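PDB 1R9D: glycerol dehydratase from Clostridium butyricum, which probably dehydrates glycerol to 3-hydroxypropionaldehyde by a glycyl-radical mechanism that needs no coenzyme B12. Local coordinates for residues T65-D68 against G74-T77; A18-A23 against L318-K323; K564-D569 against Q593-N598; T460-F465 against T581-F586. All coordinates share one frame; numbering follows the deposited sequence.

Interaction 1. Residues T65-D68 against G74-T77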
loop_
_atom_site.group_PDB
_atom_site.type_symbol
_atom_site.label_atom_id
_atom_site.label_comp_id
_atom_site.label_asym_id
_atom_site.label_seq_id
_atom_site.Cartn_x
_atom_site.Cartn_y
_atom_site.Cartn_z
ATOM N N THR A 65 14.264 -33.717 2.853
ATOM C CA THR A 65 14.364 -35.089 2.365
ATOM C C THR A 65 15.506 -35.309 1.384
ATOM O O THR A 65 15.727 -34.511 0.472
ATOM C CB THR A 65 13.067 -35.545 1.646
ATOM O OG1 THR A 65 11.949 -35.448 2.536
ATOM C CG2 THR A 65 13.205 -36.989 1.174
ATOM N N ILE A 66 16.234 -36.396 1.591
ATOM C CA ILE A 66 17.315 -36.775 0.697
ATOM C C ILE A 66 16.906 -38.158 0.210
ATOM O O ILE A 66 16.838 -39.105 0.993
ATOM C CB ILE A 66 18.683 -36.839 1.417
ATOM C CG1 ILE A 66 19.104 -35.429 1.845
ATOM C CG2 ILE A 66 19.732 -37.447 0.490
ATOM C CD1 ILE A 66 20.514 -35.325 2.381
ATOM N N ARG A 67 16.597 -38.262 -1.078
ATOM C CA ARG A 67 16.163 -39.527 -1.654
ATOM C C ARG A 67 17.346 -40.446 -1.919
ATOM O O ARG A 67 18.473 -39.989 -2.104
ATOM C CB ARG A 67 15.375 -39.271 -2.942
ATOM C CG ARG A 67 14.247 -38.244 -2.777
ATOM C CD ARG A 67 13.363 -38.166 -4.015
ATOM N NE ARG A 67 12.521 -36.970 -4.037
ATOM C CZ ARG A 67 11.570 -36.688 -3.147
ATOM N NH1 ARG A 67 11.318 -37.517 -2.143
ATOM N NH2 ARG A 67 10.869 -35.567 -3.260
ATOM N N ASP A 68 17.088 -41.748 -1.931
ATOM C CA ASP A 68 18.148 -42.726 -2.148
ATOM C C ASP A 68 18.944 -42.515 -3.436
ATOM O O ASP A 68 18.378 -42.256 -4.496
ATOM C CB ASP A 68 17.562 -44.142 -2.141
ATOM C CG ASP A 68 16.698 -44.411 -0.922
ATOM O OD1 ASP A 68 17.153 -44.130 0.210
ATOM O OD2 ASP A 68 15.562 -44.908 -1.094
ATOM N N GLY A 74 17.853 -31.697 -2.321
ATOM C CA GLY A 74 16.922 -30.596 -2.161
ATOM C C GLY A 74 15.572 -31.024 -2.704
ATOM O O GLY A 74 15.370 -31.055 -3.920
ATOM N N SER A 75 14.656 -31.375 -1.807
ATOM C CA SER A 75 13.322 -31.819 -2.191
ATOM C C SER A 75 12.271 -30.943 -1.532
ATOM O O SER A 75 12.321 -30.706 -0.321
ATOM C CB SER A 75 13.102 -33.279 -1.773
ATOM O OG SER A 75 14.005 -34.142 -2.438
ATOM N N LEU A 76 11.311 -30.484 -2.331
ATOM C CA LEU A 76 10.250 -29.613 -1.847
ATOM C C LEU A 76 9.097 -30.349 -1.179
ATOM O O LEU A 76 8.324 -29.749 -0.433
ATOM C CB LEU A 76 9.701 -28.766 -3.000
ATOM C CG LEU A 76 10.715 -27.949 -3.806
ATOM C CD1 LEU A 76 9.965 -26.993 -4.723
ATOM C CD2 LEU A 76 11.626 -27.168 -2.875
ATOM N N THR A 77 8.972 -31.643 -1.465
ATOM C CA THR A 77 7.910 -32.459 -0.887
ATOM C C THR A 77 8.474 -33.818 -0.488
ATOM O O THR A 77 9.462 -34.278 -1.062
ATOM C CB THR A 77 6.744 -32.675 -1.890
ATOM O OG1 THR A 77 7.255 -33.194 -3.127
ATOM C CG2 THR A 77 6.014 -31.365 -2.151
HETATM O O HOH W 1 16.546 -34.150 -2.100
HETATM O O HOH W 2 10.949 -33.008 1.646
#
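The guanidinium of R67 reaches across to the backbone carbonyl of T77, where NH2 donates to O at 2.9 Å with an N-H...O angle of 151°. The two segments are the limbs of one irregular loop between helix 47-61 and helix 92-97, an example of how a buried loop without strand pairing is held by a side chain and by solvent. T77 O lies near the edge of the guanidinium, 18° out of its plane, while S75 lies over one face, its OG 3.3 Å above that plane and offset toward the rim. The extended chain from CG to NE carries the charged group past S75. NH2 also forms a salt bridge with D320, and NH1 donates to K78 O, so several partners fix the rotation of the group. T77 turns its own hydroxyl to the carbonyl of E79. On the T65 side of S75, a water bridges the limbs: it donates to T65 O at 2.7 Å and accepts from G74 N at 2.8 Å. The same water accepts from the hydroxyl of S75, with OG at 2.6 Å.

Interaction 2. Residues A18-A23 against L318-K323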
loop_
_atom_site.group_PDB
_atom_site.type_symbol
_atom_site.label_atom_id
_atom_site.label_comp_id
_atom_site.label_asym_id
_atom_site.label_seq_id
_atom_site.Cartn_x
_atom_site.Cartn_y
_atom_site.Cartn_z
ATOM N N ALA A 18 13.163 -43.666 -11.924
ATOM C CA ALA A 18 12.081 -44.536 -11.485
ATOM C C ALA A 18 11.345 -43.938 -10.288
ATOM O O ALA A 18 10.144 -44.147 -10.119
ATOM C CB ALA A 18 12.635 -45.919 -11.127
ATOM N N GLN A 19 12.069 -43.198 -9.454
ATOM C CA GLN A 19 11.461 -42.577 -8.283
ATOM C C GLN A 19 10.411 -41.568 -8.727
ATOM O O GLN A 19 9.356 -41.439 -8.108
ATOM C CB GLN A 19 12.525 -41.877 -7.434
ATOM C CG GLN A 19 13.657 -42.788 -6.980
ATOM C CD GLN A 19 14.616 -42.100 -6.027
ATOM O OE1 GLN A 19 14.775 -40.877 -6.063
ATOM N NE2 GLN A 19 15.274 -42.884 -5.178
ATOM N N ILE A 20 10.704 -40.853 -9.808
ATOM C CA ILE A 20 9.768 -39.865 -10.333
ATOM C C ILE A 20 8.504 -40.532 -10.890
ATOM O O ILE A 20 7.389 -40.205 -10.489
ATOM C CB ILE A 20 10.406 -39.035 -11.474
ATOM C CG1 ILE A 20 11.671 -38.321 -10.981
ATOM C CG2 ILE A 20 9.389 -38.042 -12.013
ATOM C CD1 ILE A 20 11.426 -37.239 -9.947
ATOM N N LEU A 21 8.686 -41.473 -11.813
ATOM C CA LEU A 21 7.558 -42.157 -12.440
ATOM C C LEU A 21 6.725 -43.052 -11.529
ATOM O O LEU A 21 5.519 -43.184 -11.723
ATOM C CB LEU A 21 8.047 -42.963 -13.646
ATOM C CG LEU A 21 8.611 -42.101 -14.781
ATOM C CD1 LEU A 21 9.110 -42.986 -15.902
ATOM C CD2 LEU A 21 7.532 -41.146 -15.278
ATOM N N ASN A 22 7.354 -43.673 -10.536
ATOM C CA ASN A 22 6.609 -44.542 -9.630
ATOM C C ASN A 22 5.927 -43.764 -8.511
ATOM O O ASN A 22 5.146 -44.319 -7.736
ATOM C CB ASN A 22 7.531 -45.611 -9.039
ATOM C CG ASN A 22 7.987 -46.613 -10.077
ATOM O OD1 ASN A 22 7.210 -47.010 -10.946
ATOM N ND2 ASN A 22 9.245 -47.036 -9.992
ATOM N N ALA A 23 6.218 -42.472 -8.432
ATOM C CA ALA A 23 5.620 -41.635 -7.406
ATOM C C ALA A 23 4.123 -41.506 -7.638
ATOM O O ALA A 23 3.630 -41.723 -8.748
ATOM C CB ALA A 23 6.270 -40.249 -7.412
ATOM N N LEU A 318 14.563 -31.461 -11.733
ATOM C CA LEU A 318 13.608 -30.548 -12.360
ATOM C C LEU A 318 12.252 -31.224 -12.590
ATOM O O LEU A 318 11.250 -30.556 -12.835
ATOM C CB LEU A 318 14.181 -30.021 -13.683
ATOM C CG LEU A 318 15.338 -29.022 -13.556
ATOM C CD1 LEU A 318 16.132 -28.981 -14.843
ATOM C CD2 LEU A 318 14.792 -27.645 -13.199
ATOM N N ASN A 319 12.223 -32.552 -12.506
ATOM C CA ASN A 319 10.987 -33.309 -12.691
ATOM C C ASN A 319 10.341 -33.623 -11.341
ATOM O O ASN A 319 9.246 -34.184 -11.274
ATOM C CB ASN A 319 11.277 -34.619 -13.431
ATOM C CG ASN A 319 11.459 -34.422 -14.924
ATOM O OD1 ASN A 319 10.487 -34.345 -15.672
ATOM N ND2 ASN A 319 12.705 -34.328 -15.361
ATOM N N ASP A 320 11.019 -33.243 -10.266
ATOM C CA ASP A 320 10.517 -33.513 -8.922
ATOM C C ASP A 320 9.472 -32.494 -8.477
ATOM O O ASP A 320 8.606 -32.794 -7.655
ATOM C CB ASP A 320 11.677 -33.517 -7.929
ATOM C CG ASP A 320 11.332 -34.233 -6.641
ATOM O OD1 ASP A 320 12.002 -33.975 -5.613
ATOM O OD2 ASP A 320 10.395 -35.060 -6.663
ATOM N N ILE A 321 9.554 -31.286 -9.026
ATOM C CA ILE A 321 8.624 -30.220 -8.676
ATOM C C ILE A 321 7.274 -30.380 -9.372
ATOM O O ILE A 321 7.213 -30.729 -10.549
ATOM C CB ILE A 321 9.228 -28.842 -9.045
ATOM C CG1 ILE A 321 10.578 -28.678 -8.338
ATOM C CG2 ILE A 321 8.266 -27.720 -8.661
ATOM C CD1 ILE A 321 11.280 -27.361 -8.616
ATOM N N ASN A 322 6.192 -30.141 -8.634
ATOM C CA ASN A 322 4.851 -30.232 -9.196
ATOM C C ASN A 322 4.001 -29.119 -8.601
ATOM O O ASN A 322 4.405 -28.479 -7.626
ATOM C CB ASN A 322 4.213 -31.594 -8.905
ATOM C CG ASN A 322 3.190 -31.998 -9.961
ATOM O OD1 ASN A 322 2.642 -31.152 -10.673
ATOM N ND2 ASN A 322 2.916 -33.297 -10.055
ATOM N N LYS A 323 2.819 -28.908 -9.172
ATOM C CA LYS A 323 1.926 -27.838 -8.740
ATOM C C LYS A 323 0.461 -28.178 -8.979
ATOM O O LYS A 323 0.030 -28.306 -10.120
ATOM C CB LYS A 323 2.291 -26.556 -9.506
ATOM C CG LYS A 323 1.308 -25.393 -9.381
ATOM C CD LYS A 323 1.773 -24.225 -10.260
ATOM C CE LYS A 323 0.851 -23.024 -10.173
ATOM N NZ LYS A 323 1.374 -21.905 -11.017
#
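I20 meets the other segment with both ends of its branched side chain. Its CG2 lies 3.9 Å from the backbone O of N319 and 4.2 Å from that residue's CB, and its CD1 reaches the CA of D320 at 4.0 Å. The same CD1 stands 4.1 Å from OD2 of D320, a van der Waals approach of a methyl to a carboxylate oxygen whose bonds are made elsewhere. CG2 is anti to the backbone N of I20 and CG1 is beside that nitrogen (chi1 -58°); CG2 thus meets N319, while CD1 lies between N319 O and D320 CA. The side chains of I20 and N319 cross at about a right angle. Here the last turn of helix 11-22 rests, through I20, on the loop that follows helix 304-317, in the part of the chain related to pyruvate formate lyase; the principle illustrated is an aliphatic side chain set against polar residues already satisfied by others. N319 turns its amide away from I20, and its ND2 donates to the carbonyls of Q373 and W315. In the carboxylate of D320, OD2 accepts from the backbone N of R81, and OD1 has a long, weak ion pair with K317. Farther along the loop, N322 OD1 accepts a hydrogen bond from K323 N at 2.7 Å, while N322 ND2 bonds to the carbonyl of R81.

Interaction 3. Residues K564-D569 against Q593-N598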
loop_
_atom_site.group_PDB
_atom_site.type_symbol
_atom_site.label_atom_id
_atom_site.label_comp_id
_atom_site.label_asym_id
_atom_site.label_seq_id
_atom_site.Cartn_x
_atom_site.Cartn_y
_atom_site.Cartn_z
ATOM N N LYS A 564 -15.495 -13.855 -46.398
ATOM C CA LYS A 564 -15.200 -12.970 -47.517
ATOM C C LYS A 564 -15.521 -13.569 -48.885
ATOM O O LYS A 564 -16.110 -12.900 -49.734
ATOM C CB LYS A 564 -13.725 -12.559 -47.493
ATOM C CG LYS A 564 -13.318 -11.684 -48.671
ATOM C CD LYS A 564 -11.825 -11.388 -48.665
ATOM C CE LYS A 564 -11.404 -10.660 -49.933
ATOM N NZ LYS A 564 -11.559 -11.520 -51.150
ATOM N N LYS A 565 -15.132 -14.824 -49.094
ATOM C CA LYS A 565 -15.353 -15.504 -50.371
ATOM C C LYS A 565 -16.756 -16.046 -50.606
ATOM O O LYS A 565 -17.400 -15.719 -51.605
ATOM C CB LYS A 565 -14.372 -16.667 -50.531
ATOM C CG LYS A 565 -12.922 -16.264 -50.713
ATOM C CD LYS A 565 -12.048 -17.498 -50.910
ATOM C CE LYS A 565 -12.445 -18.289 -52.157
ATOM N NZ LYS A 565 -12.048 -17.601 -53.422
ATOM N N ILE A 566 -17.215 -16.895 -49.695
ATOM C CA ILE A 566 -18.524 -17.521 -49.820
ATOM C C ILE A 566 -19.704 -16.571 -49.665
ATOM O O ILE A 566 -20.717 -16.721 -50.346
ATOM C CB ILE A 566 -18.680 -18.673 -48.799
ATOM C CG1 ILE A 566 -17.521 -19.666 -48.945
ATOM C CG2 ILE A 566 -20.006 -19.389 -49.014
ATOM C CD1 ILE A 566 -17.394 -20.272 -50.329
ATOM N N VAL A 567 -19.579 -15.586 -48.782
ATOM C CA VAL A 567 -20.671 -14.650 -48.553
ATOM C C VAL A 567 -20.611 -13.348 -49.346
ATOM O O VAL A 567 -21.536 -13.035 -50.096
ATOM C CB VAL A 567 -20.790 -14.295 -47.053
ATOM C CG1 VAL A 567 -21.936 -13.322 -46.837
ATOM C CG2 VAL A 567 -21.016 -15.556 -46.235
ATOM N N PHE A 568 -19.532 -12.587 -49.197
ATOM C CA PHE A 568 -19.441 -11.308 -49.889
ATOM C C PHE A 568 -18.927 -11.292 -51.323
ATOM O O PHE A 568 -19.368 -10.466 -52.117
ATOM C CB PHE A 568 -18.635 -10.314 -49.045
ATOM C CG PHE A 568 -19.255 -10.023 -47.707
ATOM C CD1 PHE A 568 -18.767 -10.624 -46.553
ATOM C CD2 PHE A 568 -20.356 -9.177 -47.609
ATOM C CE1 PHE A 568 -19.369 -10.388 -45.316
ATOM C CE2 PHE A 568 -20.963 -8.935 -46.380
ATOM C CZ PHE A 568 -20.469 -9.543 -45.230
ATOM N N ASP A 569 -18.005 -12.182 -51.673
ATOM C CA ASP A 569 -17.483 -12.183 -53.036
ATOM C C ASP A 569 -18.328 -12.987 -54.018
ATOM O O ASP A 569 -18.696 -12.486 -55.079
ATOM C CB ASP A 569 -16.046 -12.719 -53.084
ATOM C CG ASP A 569 -15.051 -11.814 -52.380
ATOM O OD1 ASP A 569 -15.272 -10.584 -52.347
ATOM O OD2 ASP A 569 -14.032 -12.340 -51.879
ATOM N N GLN A 593 -22.046 -26.340 -44.962
ATOM C CA GLN A 593 -20.821 -26.639 -44.234
ATOM C C GLN A 593 -19.725 -27.099 -45.198
ATOM O O GLN A 593 -18.555 -26.758 -45.027
ATOM C CB GLN A 593 -21.074 -27.722 -43.181
ATOM C CG GLN A 593 -19.813 -28.194 -42.468
ATOM C CD GLN A 593 -20.090 -29.233 -41.399
ATOM O OE1 GLN A 593 -21.003 -30.049 -41.530
ATOM N NE2 GLN A 593 -19.286 -29.221 -40.340
ATOM N N ALA A 594 -20.109 -27.867 -46.215
ATOM C CA ALA A 594 -19.147 -28.365 -47.196
ATOM C C ALA A 594 -18.534 -27.205 -47.968
ATOM O O ALA A 594 -17.348 -27.215 -48.299
ATOM C CB ALA A 594 -19.833 -29.328 -48.160
ATOM N N LEU A 595 -19.362 -26.209 -48.258
ATOM C CA LEU A 595 -18.933 -25.024 -48.984
ATOM C C LEU A 595 -17.863 -24.307 -48.157
ATOM O O LEU A 595 -16.837 -23.865 -48.679
ATOM C CB LEU A 595 -20.144 -24.117 -49.200
ATOM C CG LEU A 595 -20.258 -23.273 -50.466
ATOM C CD1 LEU A 595 -19.994 -24.123 -51.704
ATOM C CD2 LEU A 595 -21.654 -22.670 -50.515
ATOM N N LEU A 596 -18.112 -24.211 -46.856
ATOM C CA LEU A 596 -17.182 -23.564 -45.941
ATOM C C LEU A 596 -15.893 -24.368 -45.805
ATOM O O LEU A 596 -14.801 -23.808 -45.867
ATOM C CB LEU A 596 -17.837 -23.389 -44.570
ATOM C CG LEU A 596 -19.129 -22.566 -44.540
ATOM C CD1 LEU A 596 -19.641 -22.502 -43.113
ATOM C CD2 LEU A 596 -18.883 -21.163 -45.078
ATOM N N LYS A 597 -16.016 -25.682 -45.628
ATOM C CA LYS A 597 -14.842 -26.539 -45.495
ATOM C C LYS A 597 -13.976 -26.533 -46.747
ATOM O O LYS A 597 -12.756 -26.695 -46.663
ATOM C CB LYS A 597 -15.257 -27.982 -45.195
ATOM C CG LYS A 597 -15.839 -28.192 -43.817
ATOM C CD LYS A 597 -16.073 -29.673 -43.562
ATOM C CE LYS A 597 -16.616 -29.919 -42.164
ATOM N NZ LYS A 597 -16.890 -31.370 -41.934
ATOM N N ASN A 598 -14.602 -26.345 -47.907
ATOM C CA ASN A 598 -13.864 -26.344 -49.164
ATOM C C ASN A 598 -13.236 -25.002 -49.526
ATOM O O ASN A 598 -12.540 -24.894 -50.535
ATOM C CB ASN A 598 -14.754 -26.845 -50.308
ATOM C CG ASN A 598 -15.080 -28.330 -50.187
ATOM O OD1 ASN A 598 -14.271 -29.116 -49.692
ATOM N ND2 ASN A 598 -16.259 -28.722 -50.660
#
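I566 and L595 form the closer half of a helix-to-helix contact, with I566 CG2 4.0 Å from L595 CD2. The contact joins the C-terminal ends of helix 553-569 and helix 590-597, two members of a run of three helices in which helix 575-583 comes between them in sequence. It illustrates how a single branched residue can serve as the meeting point of two helix ends. CG2 of I566 is anti to its backbone N and faces the L595 branch, whereas CD1 extends over the backbone, 4.0 Å from L595 O. L595 CG therefore sits by both arms of the isoleucine, and the two side chains cross obliquely. The second apolar pair is looser: CG1 of I566 approaches L596 CD2 only to 4.4 Å. L596 is buried, and its side chain also touches L578 of helix 575-583 and F586 in the following loop. L595 is partly exposed, so the closer pair has a solvent-facing side. No hydrogen bond crosses between the two segments. On helix 553-569 the last turn widens to a pi-type turn, D569 N bonding to K564 O at 2.8 Å. Within that helix, away from the contact with 593-598, the exposed D569 meets the partly exposed K564 in a salt bridge, where K564 NZ lies 2.7 Å from D569 OD2 and OD2 presents its syn lone pair to NZ.

Interaction 4. Residues T460-F465 against T581-F586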
loop_
_atom_site.group_PDB
_atom_site.type_symbol
_atom_site.label_atom_id
_atom_site.label_comp_id
_atom_site.label_asym_id
_atom_site.label_seq_id
_atom_site.Cartn_x
_atom_site.Cartn_y
_atom_site.Cartn_z
ATOM N N THR A 460 -18.936 -11.465 -33.601
ATOM C CA THR A 460 -19.058 -10.511 -34.698
ATOM C C THR A 460 -20.301 -10.902 -35.495
ATOM O O THR A 460 -21.132 -10.060 -35.837
ATOM C CB THR A 460 -17.828 -10.551 -35.631
ATOM O OG1 THR A 460 -16.645 -10.253 -34.876
ATOM C CG2 THR A 460 -17.974 -9.524 -36.745
ATOM N N ILE A 461 -20.425 -12.194 -35.775
ATOM C CA ILE A 461 -21.566 -12.702 -36.517
ATOM C C ILE A 461 -22.865 -12.501 -35.737
ATOM O O ILE A 461 -23.915 -12.259 -36.332
ATOM C CB ILE A 461 -21.376 -14.198 -36.856
ATOM C CG1 ILE A 461 -20.297 -14.333 -37.935
ATOM C CG2 ILE A 461 -22.697 -14.814 -37.316
ATOM C CD1 ILE A 461 -19.990 -15.758 -38.336
ATOM N N ASN A 462 -22.791 -12.584 -34.410
ATOM C CA ASN A 462 -23.978 -12.405 -33.576
ATOM C C ASN A 462 -24.114 -11.018 -32.930
ATOM O O ASN A 462 -24.878 -10.842 -31.984
ATOM C CB ASN A 462 -24.032 -13.491 -32.493
ATOM C CG ASN A 462 -24.235 -14.884 -33.076
ATOM O OD1 ASN A 462 -24.999 -15.063 -34.025
ATOM N ND2 ASN A 462 -23.565 -15.877 -32.499
ATOM N N SER A 463 -23.379 -10.039 -33.450
ATOM C CA SER A 463 -23.433 -8.666 -32.945
ATOM C C SER A 463 -23.301 -8.515 -31.428
ATOM O O SER A 463 -24.065 -7.771 -30.808
ATOM C CB SER A 463 -24.733 -7.986 -33.393
ATOM O OG SER A 463 -24.780 -7.842 -34.799
ATOM N N GLY A 464 -22.338 -9.215 -30.835
ATOM C CA GLY A 464 -22.122 -9.116 -29.401
ATOM C C GLY A 464 -23.173 -9.769 -28.524
ATOM O O GLY A 464 -23.138 -9.618 -27.301
ATOM N N PHE A 465 -24.106 -10.492 -29.140
ATOM C CA PHE A 465 -25.171 -11.169 -28.403
ATOM C C PHE A 465 -24.774 -12.630 -28.219
ATOM O O PHE A 465 -24.380 -13.300 -29.174
ATOM C CB PHE A 465 -26.489 -11.077 -29.178
ATOM C CG PHE A 465 -27.711 -11.316 -28.333
ATOM C CD1 PHE A 465 -28.051 -10.432 -27.315
ATOM C CD2 PHE A 465 -28.532 -12.415 -28.569
ATOM C CE1 PHE A 465 -29.194 -10.635 -26.542
ATOM C CE2 PHE A 465 -29.678 -12.629 -27.801
ATOM C CZ PHE A 465 -30.009 -11.735 -26.785
ATOM N N THR A 581 -27.244 -20.915 -39.914
ATOM C CA THR A 581 -26.589 -22.211 -40.038
ATOM C C THR A 581 -25.601 -22.437 -38.894
ATOM O O THR A 581 -25.558 -23.513 -38.304
ATOM C CB THR A 581 -25.820 -22.328 -41.368
ATOM O OG1 THR A 581 -26.694 -22.009 -42.458
ATOM C CG2 THR A 581 -25.300 -23.740 -41.554
ATOM N N LEU A 582 -24.804 -21.421 -38.582
ATOM C CA LEU A 582 -23.824 -21.551 -37.512
ATOM C C LEU A 582 -24.500 -21.728 -36.159
ATOM O O LEU A 582 -24.092 -22.567 -35.362
ATOM C CB LEU A 582 -22.901 -20.331 -37.486
ATOM C CG LEU A 582 -22.022 -20.170 -38.725
ATOM C CD1 LEU A 582 -21.287 -18.841 -38.656
ATOM C CD2 LEU A 582 -21.044 -21.330 -38.824
ATOM N N ASN A 583 -25.539 -20.943 -35.903
ATOM C CA ASN A 583 -26.245 -21.036 -34.635
ATOM C C ASN A 583 -26.953 -22.376 -34.466
ATOM O O ASN A 583 -27.296 -22.764 -33.347
ATOM C CB ASN A 583 -27.233 -19.876 -34.491
ATOM C CG ASN A 583 -26.528 -18.546 -34.261
ATOM O OD1 ASN A 583 -25.609 -18.455 -33.442
ATOM N ND2 ASN A 583 -26.956 -17.510 -34.971
ATOM N N ASN A 584 -27.160 -23.089 -35.571
ATOM C CA ASN A 584 -27.807 -24.398 -35.518
ATOM C C ASN A 584 -26.772 -25.511 -35.686
ATOM O O ASN A 584 -27.121 -26.683 -35.843
ATOM C CB ASN A 584 -28.876 -24.524 -36.608
ATOM C CG ASN A 584 -29.949 -23.460 -36.498
ATOM O OD1 ASN A 584 -30.427 -23.155 -35.404
ATOM N ND2 ASN A 584 -30.344 -22.898 -37.635
ATOM N N ASP A 585 -25.497 -25.131 -35.656
ATOM C CA ASP A 585 -24.396 -26.080 -35.792
ATOM C C ASP A 585 -24.494 -26.925 -37.067
ATOM O O ASP A 585 -24.253 -28.132 -37.045
ATOM C CB ASP A 585 -24.333 -26.979 -34.548
ATOM C CG ASP A 585 -23.042 -27.778 -34.461
ATOM O OD1 ASP A 585 -21.977 -27.243 -34.834
ATOM O OD2 ASP A 585 -23.082 -28.937 -33.999
ATOM N N PHE A 586 -24.849 -26.275 -38.171
ATOM C CA PHE A 586 -24.967 -26.927 -39.476
ATOM C C PHE A 586 -26.043 -28.006 -39.571
ATOM O O PHE A 586 -26.011 -28.836 -40.480
ATOM C CB PHE A 586 -23.624 -27.538 -39.887
ATOM C CG PHE A 586 -22.488 -26.556 -39.897
ATOM C CD1 PHE A 586 -21.418 -26.707 -39.022
ATOM C CD2 PHE A 586 -22.496 -25.474 -40.768
ATOM C CE1 PHE A 586 -20.369 -25.790 -39.014
ATOM C CE2 PHE A 586 -21.451 -24.550 -40.768
ATOM C CZ PHE A 586 -20.387 -24.709 -39.888
#
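Two asparagine side chains, N462 and N583, pair amide to amide, each offering its NH2 group to the other's oxygen. Both stand at helix C-termini closed by Schellman motifs, with S463 and D585 as the positive-phi C-prime residues, so the contact shows two capped helix ends meeting through side chains. The two bonds are unequal. N583 ND2 donates to N462 OD1 at 3.3 Å with an angle of 157°, and the acceptor lies in the amide plane of N583, though ND2 is tilted out of the carbonyl plane of N462. The return bond from N462 ND2 to N583 OD1 is weak, 3.4 Å long and more bent. A 23° angle between the amide planes keeps the pair from being flat, and the side chains slide past each other in opposite directions. Both asparagines place CG beside the backbone N (chi1 -66° in N462), which sends their amides toward each other between the helix ends. Next to this polar pair, I461 and L582 cross at about a right angle and meet through their methyl ends, I461 CD1 to L582 CD1 at 3.4 Å, tighter than usual van der Waals contact. I461 also touches K579, one turn back on helix 575-583. In the last turn of that helix, T581 O accepts from F586 N at 2.9 Å and from N584 N at 3.2 Å, the two donors arriving from opposite faces of its carbonyl plane.

In the fold
From the N terminus, interaction 2 opens first: residues 18-23, ending helix 11-22, return to 318-323, closing a loop of nearly 300 residues. Interaction 1, closing 65-68 on 74-77, is nested inside it, and a probable, weak hydrogen bond from Q19 NE2 to D68 O joins the two. Both precede interactions 3 and 4. Interaction 4 begins at 460-465, ties helix 453-461 to helix 575-583, and its second segment, 581-586, falls between the two segments of interaction 3, so they cross. F586 packs on Q593 and L596, joining the pair among helices 553-569, 575-583 and 590-597. The centres of interactions 1 and 3 are about 59 Å apart, on opposite sides of the chain's centre.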